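Local atomic coordinates of lysyl oxidase (Pichia pastoris, PDB entry 1W7C), a protein that probably oxidises primary amines, among them peptidyl lysine side chains, to aldehydes, using copper and a topaquinone cofactor. Residues A[45-57]-A[129-141]. Residues are numbered along the deposited sequence; the frame is centred on the assembly and turned at random.
Sequences VTKADFFSNYVLW and FEVGHLDRIKSAA
D49 and I137 bring the two backbones closest, their CA atoms 6.1 Å apart, where the type I turn D49–S52 meets the first turn of helix 136-150; L56 CA on strand 53-61 and D135 CA, at the N-cap of helix 136-150, lie 8.3 Å apart. The F50 ring takes the edge of F129 over one face in a T-shaped stack, planes at 76°, with F129 CE1 3.4 Å from F50 CD2. At its own edge it meets the helix backbone at K138 CA, while A141 CB lies 3.5 Å from F50 CZ. With an alanine here instead of F50, the edge of F129 would probably lose the face it rests on, and a gap would open beside A141 and I137 CG2. I137 divides its branches: CG2 packs on F50, CG1 on the Y54 phenol, and CD1 lies against the carbonyl oxygens of V45 and A48. Y54 OH donates a very short hydrogen bond, 2.5 Å, to D135 OD1, which lies near the ring plane; ring and carboxylate are turned 31° apart. D135 holds its CG between the backbone N and carbonyl carbon (chi1 71°), a torsion that lets the other oxygen, OD2, cap the helix by accepting from K138 N at 2.9 Å. Further along the strand, W57 turns the edge of its six-membered ring to the face of H133, W57 CZ2 3.6 Å from H133 NE2, and L56 CD2 touches H133 and D135 CB. W57 NE1 bonds E388. Thus the N2 domain sheet is joined to the start of helix 136-150 by two edge-to-face aromatic pairs, the branches of I137 and one buried carboxylate, whose two oxygens serve the phenol and the helix N-terminus; both donors would probably favour its ionised form.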
loop_
_atom_site.group_PDB
_atom_site.type_symbol
_atom_site.label_atom_id
_atom_site.label_comp_id
_atom_site.label_asym_id
_atom_site.label_seq_id
_atom_site.Cartn_x
_atom_site.Cartn_y
_atom_site.Cartn_z
ATOM N N VAL A 45 32.931 11.889 30.692
ATOM C CA VAL A 45 32.012 10.785 30.853
ATOM C C VAL A 45 32.750 9.504 31.231
ATOM O O VAL A 45 32.249 8.703 32.029
ATOM C CB VAL A 45 31.187 10.611 29.573
ATOM C CG1 VAL A 45 30.359 9.332 29.643
ATOM C CG2 VAL A 45 30.265 11.877 29.353
ATOM N N THR A 46 33.951 9.320 30.684
ATOM C CA THR A 46 34.756 8.128 30.991
ATOM C C THR A 46 35.253 8.058 32.452
ATOM O O THR A 46 35.704 7.008 32.893
ATOM C CB THR A 46 35.951 7.982 30.008
ATOM O OG1 THR A 46 36.671 9.223 29.886
ATOM C CG2 THR A 46 35.459 7.667 28.588
ATOM N N LYS A 47 35.146 9.163 33.191
ATOM C CA LYS A 47 35.552 9.214 34.593
ATOM C C LYS A 47 34.386 9.472 35.552
ATOM O O LYS A 47 34.581 9.601 36.749
ATOM C CB LYS A 47 36.614 10.314 34.766
ATOM C CG LYS A 47 37.879 10.083 33.925
ATOM C CD LYS A 47 38.847 11.244 34.020
ATOM C CE LYS A 47 40.100 11.027 33.161
ATOM N NZ LYS A 47 40.928 12.264 33.079
ATOM N N ALA A 48 33.175 9.509 35.006
ATOM C CA ALA A 48 31.997 9.953 35.708
ATOM C C ALA A 48 31.272 8.813 36.424
ATOM O O ALA A 48 31.343 7.651 36.024
ATOM C CB ALA A 48 31.038 10.663 34.731
ATOM N N ASP A 49 30.571 9.173 37.491
ATOM C CA ASP A 49 29.644 8.278 38.170
ATOM C C ASP A 49 28.386 9.070 38.551
ATOM O O ASP A 49 28.222 10.205 38.121
ATOM C CB ASP A 49 30.330 7.564 39.363
ATOM C CG ASP A 49 30.749 8.495 40.478
ATOM O OD1 ASP A 49 30.189 9.595 40.651
ATOM O OD2 ASP A 49 31.629 8.157 41.286
ATOM N N PHE A 50 27.502 8.474 39.349
ATOM C CA PHE A 50 26.226 9.100 39.682
ATOM C C PHE A 50 26.358 10.367 40.544
ATOM O O PHE A 50 25.360 11.064 40.785
ATOM C CB PHE A 50 25.320 8.114 40.441
ATOM C CG PHE A 50 24.884 6.884 39.662
ATOM C CD1 PHE A 50 24.699 5.689 40.348
ATOM C CD2 PHE A 50 24.589 6.910 38.302
ATOM C CE1 PHE A 50 24.266 4.537 39.696
ATOM C CE2 PHE A 50 24.156 5.758 37.636
ATOM C CZ PHE A 50 23.963 4.582 38.344
ATOM N N PHE A 51 27.569 10.659 41.016
ATOM C CA PHE A 51 27.796 11.809 41.880
ATOM C C PHE A 51 28.591 12.905 41.174
ATOM O O PHE A 51 28.860 13.968 41.750
ATOM C CB PHE A 51 28.481 11.347 43.166
ATOM C CG PHE A 51 27.652 10.366 43.943
ATOM C CD1 PHE A 51 27.849 9.000 43.775
ATOM C CD2 PHE A 51 26.610 10.798 44.772
ATOM C CE1 PHE A 51 27.081 8.080 44.459
ATOM C CE2 PHE A 51 25.810 9.881 45.441
ATOM C CZ PHE A 51 26.049 8.519 45.295
ATOM N N SER A 52 28.959 12.635 39.914
ATOM C CA SER A 52 29.599 13.620 39.051
ATOM C C SER A 52 28.577 14.489 38.344
ATOM O O SER A 52 27.382 14.196 38.352
ATOM C CB SER A 52 30.411 12.934 37.942
ATOM O OG SER A 52 31.247 11.904 38.389
ATOM N N ASN A 53 29.069 15.534 37.690
ATOM C CA ASN A 53 28.303 16.226 36.652
ATOM C C ASN A 53 28.942 15.918 35.329
ATOM O O ASN A 53 30.168 15.903 35.230
ATOM C CB ASN A 53 28.323 17.749 36.819
ATOM C CG ASN A 53 28.050 18.201 38.234
ATOM O OD1 ASN A 53 27.171 17.677 38.914
ATOM N ND2 ASN A 53 28.786 19.230 38.676
ATOM N N TYR A 54 28.134 15.700 34.303
ATOM C CA TYR A 54 28.675 15.456 32.972
ATOM C C TYR A 54 27.679 15.821 31.898
ATOM O O TYR A 54 26.487 15.841 32.126
ATOM C CB TYR A 54 29.121 14.013 32.797
ATOM C CG TYR A 54 28.078 12.963 33.116
ATOM C CD1 TYR A 54 27.218 12.491 32.151
ATOM C CD2 TYR A 54 27.984 12.431 34.388
ATOM C CE1 TYR A 54 26.278 11.508 32.441
ATOM C CE2 TYR A 54 27.029 11.455 34.715
ATOM C CZ TYR A 54 26.195 10.991 33.735
ATOM O OH TYR A 54 25.273 10.028 34.080
ATOM N N VAL A 55 28.190 16.123 30.714
ATOM C CA VAL A 55 27.334 16.535 29.614
ATOM C C VAL A 55 26.903 15.324 28.763
ATOM O O VAL A 55 27.742 14.519 28.321
ATOM C CB VAL A 55 28.068 17.581 28.722
ATOM C CG1 VAL A 55 27.206 18.032 27.534
ATOM C CG2 VAL A 55 28.464 18.792 29.553
ATOM N N LEU A 56 25.611 15.231 28.487
ATOM C CA LEU A 56 25.116 14.184 27.581
ATOM C C LEU A 56 25.001 14.649 26.136
ATOM O O LEU A 56 25.589 14.049 25.244
ATOM C CB LEU A 56 23.747 13.636 28.024
ATOM C CG LEU A 56 23.680 12.696 29.197
ATOM C CD1 LEU A 56 23.730 13.487 30.486
ATOM C CD2 LEU A 56 22.390 11.865 29.103
ATOM N N TRP A 57 24.196 15.698 25.945
ATOM C CA TRP A 57 23.736 16.118 24.623
ATOM C C TRP A 57 23.886 17.624 24.432
ATOM O O TRP A 57 23.745 18.396 25.391
ATOM C CB TRP A 57 22.268 15.729 24.439
ATOM C CG TRP A 57 22.059 14.258 24.417
ATOM C CD1 TRP A 57 22.873 13.312 23.842
ATOM C CD2 TRP A 57 20.995 13.543 25.041
ATOM N NE1 TRP A 57 22.356 12.060 24.057
ATOM C CE2 TRP A 57 21.198 12.175 24.778
ATOM C CE3 TRP A 57 19.864 13.925 25.788
ATOM C CZ2 TRP A 57 20.339 11.178 25.261
ATOM C CZ3 TRP A 57 19.006 12.934 26.264
ATOM C CH2 TRP A 57 19.248 11.578 25.994
ATOM N N PHE A 129 16.817 11.551 39.100
ATOM C CA PHE A 129 17.635 10.369 38.907
ATOM C C PHE A 129 16.804 9.086 38.761
ATOM O O PHE A 129 17.078 8.271 37.889
ATOM C CB PHE A 129 18.604 10.209 40.088
ATOM C CG PHE A 129 19.497 9.003 39.959
ATOM C CD1 PHE A 129 20.658 9.065 39.197
ATOM C CD2 PHE A 129 19.164 7.798 40.585
ATOM C CE1 PHE A 129 21.459 7.979 39.067
ATOM C CE2 PHE A 129 19.984 6.708 40.460
ATOM C CZ PHE A 129 21.130 6.796 39.699
ATOM N N GLU A 130 15.829 8.879 39.650
ATOM C CA GLU A 130 15.064 7.628 39.639
ATOM C C GLU A 130 14.410 7.326 38.296
ATOM O O GLU A 130 14.290 6.161 37.959
ATOM C CB GLU A 130 14.009 7.559 40.732
ATOM C CG GLU A 130 14.563 7.461 42.156
ATOM C CD GLU A 130 15.641 6.393 42.343
ATOM O OE1 GLU A 130 16.655 6.680 42.997
ATOM O OE2 GLU A 130 15.448 5.242 41.886
ATOM N N VAL A 131 14.005 8.365 37.563
ATOM C CA VAL A 131 13.333 8.221 36.266
ATOM C C VAL A 131 14.250 8.730 35.138
ATOM O O VAL A 131 13.808 9.116 34.060
ATOM C CB VAL A 131 11.954 8.933 36.239
ATOM C CG1 VAL A 131 10.981 8.271 37.179
ATOM C CG2 VAL A 131 12.060 10.416 36.528
ATOM N N GLY A 132 15.538 8.681 35.393
ATOM C CA GLY A 132 16.528 9.262 34.531
ATOM C C GLY A 132 16.718 8.506 33.211
ATOM O O GLY A 132 16.161 7.425 32.977
ATOM N N HIS A 133 17.500 9.099 32.331
ATOM C CA HIS A 133 17.890 8.456 31.084
ATOM C C HIS A 133 18.772 7.255 31.386
ATOM O O HIS A 133 19.666 7.306 32.262
ATOM C CB HIS A 133 18.647 9.447 30.214
ATOM C CG HIS A 133 18.997 8.917 28.865
ATOM N ND1 HIS A 133 18.052 8.497 27.966
ATOM C CD2 HIS A 133 20.196 8.683 28.288
ATOM C CE1 HIS A 133 18.655 8.060 26.874
ATOM N NE2 HIS A 133 19.955 8.122 27.062
ATOM N N LEU A 134 18.551 6.179 30.651
ATOM C CA LEU A 134 19.424 5.017 30.705
ATOM C C LEU A 134 20.682 5.330 29.913
ATOM O O LEU A 134 20.817 4.972 28.741
ATOM C CB LEU A 134 18.704 3.789 30.143
ATOM C CG LEU A 134 19.481 2.470 30.189
ATOM C CD1 LEU A 134 19.915 2.103 31.615
ATOM C CD2 LEU A 134 18.647 1.336 29.574
ATOM N N ASP A 135 21.570 6.056 30.574
ATOM C CA ASP A 135 22.742 6.591 29.944
ATOM C C ASP A 135 23.918 5.640 30.142
ATOM O O ASP A 135 23.776 4.575 30.741
ATOM C CB ASP A 135 23.052 8.038 30.381
ATOM C CG ASP A 135 23.546 8.164 31.779
ATOM O OD1 ASP A 135 23.914 9.329 32.107
ATOM O OD2 ASP A 135 23.524 7.227 32.623
ATOM N N ARG A 136 25.078 6.021 29.640
ATOM C CA ARG A 136 26.251 5.138 29.672
ATOM C C ARG A 136 26.605 4.784 31.116
ATOM O O ARG A 136 27.007 3.661 31.405
ATOM C CB ARG A 136 27.447 5.775 28.992
ATOM C CG ARG A 136 27.314 5.793 27.506
ATOM C CD ARG A 136 28.529 6.271 26.773
ATOM N NE ARG A 136 28.271 6.209 25.340
ATOM C CZ ARG A 136 29.018 6.777 24.415
ATOM N NH1 ARG A 136 30.123 7.433 24.742
ATOM N NH2 ARG A 136 28.669 6.653 23.139
ATOM N N ILE A 137 26.452 5.751 32.004
ATOM C CA ILE A 137 26.811 5.583 33.424
ATOM C C ILE A 137 25.854 4.608 34.125
ATOM O O ILE A 137 26.292 3.672 34.807
ATOM C CB ILE A 137 26.863 6.973 34.120
ATOM C CG1 ILE A 137 27.897 7.905 33.446
ATOM C CG2 ILE A 137 27.159 6.808 35.610
ATOM C CD1 ILE A 137 29.219 7.277 33.191
ATOM N N LYS A 138 24.554 4.792 33.919
ATOM C CA LYS A 138 23.572 3.891 34.515
ATOM C C LYS A 138 23.645 2.490 33.908
ATOM O O LYS A 138 23.501 1.510 34.639
ATOM C CB LYS A 138 22.154 4.449 34.408
ATOM C CG LYS A 138 21.124 3.635 35.161
ATOM C CD LYS A 138 19.901 4.456 35.511
ATOM C CE LYS A 138 20.093 5.261 36.790
ATOM N NZ LYS A 138 19.028 6.303 37.023
ATOM N N SER A 139 23.855 2.391 32.596
ATOM C CA SER A 139 24.027 1.076 31.943
ATOM C C SER A 139 25.203 0.310 32.538
ATOM O O SER A 139 25.107 -0.889 32.804
ATOM C CB SER A 139 24.230 1.255 30.446
ATOM O OG SER A 139 23.012 1.681 29.895
ATOM N N ALA A 140 26.305 1.008 32.752
ATOM C CA ALA A 140 27.503 0.378 33.297
ATOM C C ALA A 140 27.282 -0.085 34.739
ATOM O O ALA A 140 27.707 -1.168 35.116
ATOM C CB ALA A 140 28.708 1.329 33.222
ATOM N N ALA A 141 26.586 0.726 35.526
ATOM C CA ALA A 141 26.269 0.374 36.912
ATOM C C ALA A 141 25.383 -0.877 36.964
ATOM O O ALA A 141 25.591 -1.770 37.784
ATOM C CB ALA A 141 25.590 1.520 37.615
#